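HTH-type transcriptional regulator LysG (PDB 3ISP) is a homodimeric LysR-family transcription factor that binds DNA and probably activates expression of the exporter LysE while repressing its own gene. Local coordinates at residues 128-132 and 144-148; 267-271 and 281-285. All blocks are in the same frame, centred on the assembly; numbering follows the deposited sequence.

Interaction 1 (128-132 and 144-148); sequences DQDHS and AVTTE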
loop_
_atom_site.group_PDB
_atom_site.type_symbol
_atom_site.label_atom_id
_atom_site.label_comp_id
_atom_site.label_asym_id
_atom_site.label_seq_id
_atom_site.Cartn_x
_atom_site.Cartn_y
_atom_site.Cartn_z
ATOM N N ASP A 128 -9.068 -13.830 3.455
ATOM C CA ASP A 128 -8.436 -14.575 2.383
ATOM C C ASP A 128 -7.081 -15.123 2.849
ATOM O O ASP A 128 -6.754 -15.072 4.040
ATOM C CB ASP A 128 -8.320 -13.743 1.086
ATOM C CG ASP A 128 -7.457 -12.471 1.240
ATOM O OD1 ASP A 128 -6.575 -12.380 2.136
ATOM O OD2 ASP A 128 -7.662 -11.552 0.420
ATOM N N GLN A 129 -6.306 -15.653 1.909
ATOM C CA GLN A 129 -5.020 -16.247 2.217
ATOM C C GLN A 129 -4.126 -15.262 2.934
ATOM O O GLN A 129 -3.594 -15.558 4.008
ATOM C CB GLN A 129 -4.337 -16.687 0.930
ATOM C CG GLN A 129 -3.374 -17.825 1.101
ATOM C CD GLN A 129 -2.323 -17.847 0.017
ATOM O OE1 GLN A 129 -1.596 -16.871 -0.174
ATOM N NE2 GLN A 129 -2.232 -18.963 -0.703
ATOM N N ASP A 130 -3.944 -14.090 2.335
ATOM C CA ASP A 130 -2.994 -13.132 2.886
ATOM C C ASP A 130 -3.459 -12.571 4.223
ATOM O O ASP A 130 -2.715 -12.582 5.194
ATOM C CB ASP A 130 -2.681 -12.020 1.888
ATOM C CG ASP A 130 -1.805 -12.499 0.747
ATOM O OD1 ASP A 130 -1.413 -13.688 0.747
ATOM O OD2 ASP A 130 -1.508 -11.688 -0.153
ATOM N N HIS A 131 -4.696 -12.100 4.276
ATOM C CA HIS A 131 -5.225 -11.551 5.512
ATOM C C HIS A 131 -5.089 -12.517 6.695
ATOM O O HIS A 131 -4.750 -12.093 7.808
ATOM C CB HIS A 131 -6.682 -11.131 5.336
ATOM C CG HIS A 131 -6.872 -9.944 4.438
ATOM N ND1 HIS A 131 -6.431 -8.679 4.770
ATOM C CD2 HIS A 131 -7.481 -9.826 3.232
ATOM C CE1 HIS A 131 -6.747 -7.837 3.802
ATOM N NE2 HIS A 131 -7.385 -8.509 2.858
ATOM N N SER A 132 -5.348 -13.805 6.458
ATOM C CA SER A 132 -5.311 -14.804 7.536
ATOM C C SER A 132 -3.892 -15.122 8.018
ATOM O O SER A 132 -3.667 -15.289 9.214
ATOM C CB SER A 132 -6.064 -16.084 7.144
ATOM O OG SER A 132 -5.338 -16.849 6.204
ATOM N N ALA A 144 -6.187 -21.092 11.293
ATOM C CA ALA A 144 -6.855 -20.577 10.089
ATOM C C ALA A 144 -6.956 -21.590 8.945
ATOM O O ALA A 144 -5.983 -22.268 8.617
ATOM C CB ALA A 144 -6.158 -19.310 9.596
ATOM N N VAL A 145 -8.129 -21.684 8.331
ATOM C CA VAL A 145 -8.249 -22.390 7.066
ATOM C C VAL A 145 -7.708 -21.456 5.975
ATOM O O VAL A 145 -8.204 -20.356 5.802
ATOM C CB VAL A 145 -9.707 -22.791 6.781
ATOM C CG1 VAL A 145 -9.832 -23.429 5.415
ATOM C CG2 VAL A 145 -10.215 -23.736 7.861
ATOM N N THR A 146 -6.673 -21.888 5.264
ATOM C CA THR A 146 -5.997 -21.034 4.299
ATOM C C THR A 146 -5.568 -21.840 3.085
ATOM O O THR A 146 -5.462 -23.055 3.156
ATOM C CB THR A 146 -4.734 -20.397 4.915
ATOM O OG1 THR A 146 -4.001 -19.687 3.905
ATOM C CG2 THR A 146 -3.836 -21.472 5.508
ATOM N N THR A 147 -5.320 -21.169 1.967
ATOM C CA THR A 147 -4.890 -21.870 0.763
ATOM C C THR A 147 -3.393 -22.014 0.817
ATOM O O THR A 147 -2.775 -22.503 -0.124
ATOM C CB THR A 147 -5.274 -21.124 -0.543
ATOM O OG1 THR A 147 -4.747 -19.788 -0.524
ATOM C CG2 THR A 147 -6.805 -21.093 -0.743
ATOM N N GLU A 148 -2.827 -21.584 1.941
ATOM C CA GLU A 148 -1.386 -21.541 2.138
ATOM C C GLU A 148 -0.820 -22.848 2.640
ATOM O O GLU A 148 -1.071 -23.241 3.778
ATOM C CB GLU A 148 -1.035 -20.467 3.163
ATOM C CG GLU A 148 0.455 -20.322 3.395
ATOM C CD GLU A 148 1.129 -19.612 2.244
ATOM O OE1 GLU A 148 0.778 -18.430 1.989
ATOM O OE2 GLU A 148 1.999 -20.236 1.593
HETATM O O HOH W 1 -2.403 -18.049 4.874
#
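Gln129 CG and Thr146 OG1 both lie anti to their own backbone nitrogens (chi1 -153° and 173°), which puts them 3.4 Å apart. The glutamine chain runs on extended past CG, crosses Thr147 at about a right angle, and brings its end, whose amide orientation is uncertain, near the Thr147 hydroxyl and the Glu148 carboxylate. On the buried side, Ser132 CB sits 4.1 Å from Ala144 CB, and Ser132 OG approaches Thr146 CB at 3.8 Å. A modelled water donates to Gln129 O (2.9 Å) and lies close to Thr146 OG1, too close for that leg to be taken as more than a probable bridge. Thr146 OG1 also accepts from Glu148 N at 3.0 Å, forming an ST turn where the strand ends. On the helix side, Asp128 is the N-cap: its OD1 receives His131 N at 2.9 Å in a nearly straight bond (168°). Ser132 and Ala144 also touch Ala100 of strand 95-101, which lies between strands 120-126 and 143-146. The capped helix start packed over the strand that follows it belongs to a beta-alpha-beta crossover in the periplasmic-binding-protein-like regulatory domain of LysR regulators.

Interaction 2 (267-271 and 281-285); sequences YWQCW and ITDTV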
loop_
_atom_site.group_PDB
_atom_site.type_symbol
_atom_site.label_atom_id
_atom_site.label_comp_id
_atom_site.label_asym_id
_atom_site.label_seq_id
_atom_site.Cartn_x
_atom_site.Cartn_y
_atom_site.Cartn_z
ATOM N N TYR A 267 -5.536 -25.988 3.597
ATOM C CA TYR A 267 -4.736 -26.383 4.747
ATOM C C TYR A 267 -5.311 -25.805 6.036
ATOM O O TYR A 267 -5.844 -24.709 6.038
ATOM C CB TYR A 267 -3.304 -25.898 4.559
ATOM C CG TYR A 267 -2.692 -26.413 3.288
ATOM C CD1 TYR A 267 -1.968 -27.599 3.276
ATOM C CD2 TYR A 267 -2.862 -25.735 2.095
ATOM C CE1 TYR A 267 -1.422 -28.090 2.121
ATOM C CE2 TYR A 267 -2.312 -26.214 0.926
ATOM C CZ TYR A 267 -1.593 -27.399 0.944
ATOM O OH TYR A 267 -1.054 -27.894 -0.223
ATOM N N TRP A 268 -5.213 -26.539 7.134
ATOM C CA TRP A 268 -5.503 -25.952 8.430
ATOM C C TRP A 268 -4.184 -25.650 9.140
ATOM O O TRP A 268 -3.479 -26.563 9.563
ATOM C CB TRP A 268 -6.403 -26.871 9.261
ATOM C CG TRP A 268 -6.443 -26.568 10.744
ATOM C CD1 TRP A 268 -5.749 -27.212 11.726
ATOM C CD2 TRP A 268 -7.217 -25.555 11.411
ATOM N NE1 TRP A 268 -6.033 -26.664 12.953
ATOM C CE2 TRP A 268 -6.938 -25.650 12.785
ATOM C CE3 TRP A 268 -8.122 -24.585 10.980
ATOM C CZ2 TRP A 268 -7.527 -24.811 13.724
ATOM C CZ3 TRP A 268 -8.707 -23.758 11.916
ATOM C CH2 TRP A 268 -8.406 -23.869 13.266
ATOM N N GLN A 269 -3.841 -24.366 9.227
ATOM C CA GLN A 269 -2.671 -23.912 9.975
ATOM C C GLN A 269 -3.056 -23.428 11.376
ATOM O O GLN A 269 -3.968 -22.612 11.520
ATOM C CB GLN A 269 -1.938 -22.801 9.219
ATOM C CG GLN A 269 -1.332 -23.285 7.931
ATOM C CD GLN A 269 -0.138 -22.475 7.466
ATOM O OE1 GLN A 269 0.711 -22.075 8.261
ATOM N NE2 GLN A 269 -0.046 -22.268 6.163
ATOM N N CYS A 270 -2.363 -23.929 12.399
ATOM C CA CYS A 270 -2.608 -23.496 13.775
ATOM C C CYS A 270 -1.327 -23.416 14.610
ATOM O O CYS A 270 -0.291 -23.972 14.236
ATOM C CB CYS A 270 -3.618 -24.413 14.460
ATOM S SG CYS A 270 -3.065 -26.114 14.698
ATOM N N TRP A 271 -1.413 -22.719 15.743
ATOM C CA TRP A 271 -0.278 -22.563 16.654
ATOM C C TRP A 271 0.434 -23.871 16.928
ATOM O O TRP A 271 -0.157 -24.804 17.469
ATOM C CB TRP A 271 -0.719 -21.980 17.994
ATOM C CG TRP A 271 -1.050 -20.529 17.945
ATOM C CD1 TRP A 271 -0.699 -19.640 16.972
ATOM C CD2 TRP A 271 -1.775 -19.787 18.928
ATOM N NE1 TRP A 271 -1.182 -18.393 17.283
ATOM C CE2 TRP A 271 -1.845 -18.458 18.480
ATOM C CE3 TRP A 271 -2.381 -20.123 20.139
ATOM C CZ2 TRP A 271 -2.499 -17.458 19.204
ATOM C CZ3 TRP A 271 -3.036 -19.128 20.856
ATOM C CH2 TRP A 271 -3.090 -17.815 20.384
ATOM N N ILE A 281 -9.942 -28.418 18.617
ATOM C CA ILE A 281 -10.388 -27.611 17.489
ATOM C C ILE A 281 -9.886 -28.226 16.179
ATOM O O ILE A 281 -10.644 -28.370 15.228
ATOM C CB ILE A 281 -9.896 -26.150 17.602
ATOM C CG1 ILE A 281 -10.442 -25.495 18.869
ATOM C CG2 ILE A 281 -10.331 -25.327 16.401
ATOM C CD1 ILE A 281 -11.764 -24.813 18.676
ATOM N N THR A 282 -8.612 -28.607 16.146
ATOM C CA THR A 282 -8.015 -29.216 14.962
ATOM C C THR A 282 -8.764 -30.472 14.525
ATOM O O THR A 282 -9.013 -30.670 13.340
ATOM C CB THR A 282 -6.525 -29.552 15.177
ATOM O OG1 THR A 282 -5.809 -28.352 15.472
ATOM C CG2 THR A 282 -5.924 -30.168 13.927
ATOM N N ASP A 283 -9.125 -31.316 15.482
ATOM C CA ASP A 283 -9.871 -32.524 15.161
ATOM C C ASP A 283 -11.166 -32.177 14.488
ATOM O O ASP A 283 -11.543 -32.787 13.492
ATOM C CB ASP A 283 -10.171 -33.351 16.408
ATOM C CG ASP A 283 -9.022 -34.240 16.791
ATOM O OD1 ASP A 283 -8.092 -34.372 15.958
ATOM O OD2 ASP A 283 -9.044 -34.794 17.918
ATOM N N THR A 284 -11.854 -31.198 15.050
ATOM C CA THR A 284 -13.134 -30.783 14.524
ATOM C C THR A 284 -12.999 -30.196 13.117
ATOM O O THR A 284 -13.695 -30.610 12.198
ATOM C CB THR A 284 -13.783 -29.806 15.475
ATOM O OG1 THR A 284 -14.060 -30.496 16.697
ATOM C CG2 THR A 284 -15.072 -29.265 14.886
ATOM N N VAL A 285 -12.086 -29.252 12.943
ATOM C CA VAL A 285 -11.855 -28.701 11.630
ATOM C C VAL A 285 -11.529 -29.799 10.631
ATOM O O VAL A 285 -12.121 -29.858 9.571
ATOM C CB VAL A 285 -10.749 -27.632 11.647
ATOM C CG1 VAL A 285 -10.327 -27.274 10.228
ATOM C CG2 VAL A 285 -11.229 -26.399 12.409
#
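Trp268 carries most of this buried contact, its indole lying between strand 267-271 and the antiparallel helix 281-285, whose axes approach to 10.1 Å. The polar part is one hydrogen bond: Trp268 NE1 donates to Thr282 OG1 at 3.0 Å, with the oxygen at the ring's edge but 23° out of its plane and the N-H bent to 145°. Thr282 OG1 holds its place beside the backbone nitrogen of its own residue (chi1 -60°) and is also hydrogen-bonded to Ile278 O one helical turn earlier, so the buried hydroxyl links the indole to the helix backbone. Cys270 SG comes to 3.6 Å from Thr282 OG1.

The CH-pi part belongs to Val285. Its CG2 stands over the six-membered ring of Trp268, 3.8 Å from the centroid and close to the ring normal, while Val285 CG1 rests on the same face nearer the rim, 3.6 Å from Trp268 CE3. Both methyls face the indole, and the valine side chain crosses that of Trp268 at about a right angle.

Purely apolar contact is added by Ile281, whose CG2 branch approaches Trp268 CZ2 obliquely at 3.9 Å, and by Thr282 CG2, 3.7 Å from Trp268 CD1.

Around this core, Trp268 also meets the His158 ring and Leu160 of strand 155-169, together with Val145 of strand 143-146. Val285 also touches Trp109 and Phe110 of a loop, while Trp268 joins helix 276-288 to the sheet where strand 255-271 runs between strands 143-146 and 155-169.

Overall arrangement
The two contacts follow in series along the chain, with both segments of interaction 1 coming earlier than those of interaction 2, and their centres lie about 13 Å apart in the regulatory domain. They share one mixed sheet, in which strands 143-146 and 255-271 are antiparallel neighbours. Helix 129-137 covers one face and helix 276-288 the other, giving a three-layer alpha-beta-alpha order with the sheet in the middle. Across the shared boundary, Ala144 N probably donates to Gln269 O (2.7 Å), and Gln269 NE2 probably to Glu148 O (2.8 Å). Strand 255-271 and helix 276-288, from late in the sequence, thus join the earlier beta-alpha-beta unit within one domain.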